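Local coordinates for protein Lysine/ornithine decarboxylase (Selenomonas ruminantium, PDB 5GJO) that decarboxylates both L-lysine and L-ornithine with similar efficiency, using pyridoxal 5'-phosphate, to give the diamines cadaverine and putrescine, at residues K13-A16 against K17-T21. The protein carries 2 engineered substitutions. Sequence-based numbering, arbitrary orientation.
Sequences KTLA and KRIPT
The guanidinium of Arg18 has Leu15 CA over one face, while Thr14 O approaches it obliquely, as the chain makes the last turn of helix 9-18 and leaves it at Ile19. The long, flexible arginine suits this place: bending at chi3 (69°) turns its planar head back along the helix, where NH1 lies 3.4 Å from Leu15 CD2 and forms a salt bridge with Glu377 OE1 of helix 376-384. Thr14 OG1 is hydrogen-bonded to OE2 of the same carboxylate, so residues four apart on helix 9-18 engage its two oxygens. Leu15, buried, suits the inward side; its CD2 lies 4.1 Å from Ile19 CD1, the two side chains running side by side. Lys13 and Lys17, both exposed, also run alongside each other, with Lys13 CE 3.7 Å from Lys17 NZ; the 4.4 Å between Lys13 NZ and Lys17 NZ probably brings mild repulsion, softened by solvent. The i to i+4 backbone bonds end with Ile19 N on Leu15 O, 2.8 Å. The loop leads into strand 23-26 of the mixed sheet, with Thr21 OG1 hydrogen-bonded to Asp287 and Ser271. A water bridges helix and loop, donating to Ala16 O (2.8 Å) and accepting from Thr21 N (3.1 Å).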
# COMPACT_ATOMS: atom_id res chain seq x y z
N LYS A 13 16.06 11.49 20.35
CA LYS A 13 15.45 12.59 21.08
C LYS A 13 15.63 13.97 20.38
O LYS A 13 14.68 14.73 20.21
CB LYS A 13 16.10 12.66 22.45
CG LYS A 13 15.68 13.81 23.34
CD LYS A 13 16.36 13.82 24.75
CE LYS A 13 15.52 14.74 25.69
NZ LYS A 13 16.15 15.08 27.00
N THR A 14 16.87 14.26 19.96
CA THR A 14 17.17 15.52 19.35
C THR A 14 16.55 15.60 17.95
O THR A 14 15.95 16.63 17.58
CB THR A 14 18.65 15.84 19.40
OG1 THR A 14 19.46 14.95 18.64
CG2 THR A 14 19.14 15.86 20.96
N LEU A 15 16.61 14.50 17.21
CA LEU A 15 15.98 14.49 15.89
C LEU A 15 14.48 14.78 16.02
O LEU A 15 13.90 15.57 15.26
CB LEU A 15 16.25 13.15 15.15
CG LEU A 15 17.68 13.02 14.58
CD1 LEU A 15 17.96 11.54 14.33
CD2 LEU A 15 17.72 13.78 13.25
N ALA A 16 13.83 14.07 16.93
CA ALA A 16 12.34 14.17 17.04
C ALA A 16 11.88 15.48 17.67
O ALA A 16 10.73 15.89 17.47
CB ALA A 16 11.80 12.96 17.79
N LYS A 17 12.75 16.14 18.41
CA LYS A 17 12.43 17.48 18.88
C LYS A 17 12.32 18.45 17.71
O LYS A 17 11.50 19.34 17.70
CB LYS A 17 13.54 17.97 19.79
CG LYS A 17 13.12 18.18 21.22
CD LYS A 17 14.28 18.70 22.05
CE LYS A 17 14.66 17.76 23.20
NZ LYS A 17 16.14 17.58 23.34
N ARG A 18 13.26 18.31 16.79
CA ARG A 18 13.35 19.08 15.56
C ARG A 18 12.35 18.76 14.46
O ARG A 18 11.85 19.63 13.80
CB ARG A 18 14.76 19.04 15.04
CG ARG A 18 15.05 20.03 13.96
CD ARG A 18 16.55 20.15 13.75
NE ARG A 18 17.14 18.97 13.17
CZ ARG A 18 17.92 18.10 13.81
NH1 ARG A 18 18.40 17.08 13.16
NH2 ARG A 18 18.22 18.26 15.08
N ILE A 19 12.10 17.47 14.27
CA ILE A 19 11.34 16.98 13.15
C ILE A 19 10.12 16.20 13.60
O ILE A 19 10.26 15.24 14.32
CB ILE A 19 12.23 16.03 12.31
CG1 ILE A 19 13.54 16.70 11.89
CG2 ILE A 19 11.48 15.51 11.10
CD1 ILE A 19 14.59 15.73 11.42
N PRO A 20 8.93 16.56 13.14
CA PRO A 20 7.77 15.79 13.58
C PRO A 20 7.75 14.35 13.09
O PRO A 20 7.97 14.07 11.91
CB PRO A 20 6.55 16.50 12.94
CG PRO A 20 7.07 17.66 12.22
CD PRO A 20 8.58 17.64 12.18
N THR A 21 7.44 13.46 13.99
CA THR A 21 7.29 12.07 13.68
C THR A 21 6.03 11.82 12.89
O THR A 21 5.06 12.57 13.08
CB THR A 21 7.29 11.21 14.95
OG1 THR A 21 6.29 11.64 15.86
CG2 THR A 21 8.63 11.24 15.60
O HOH W 1 8.34 14.52 16.79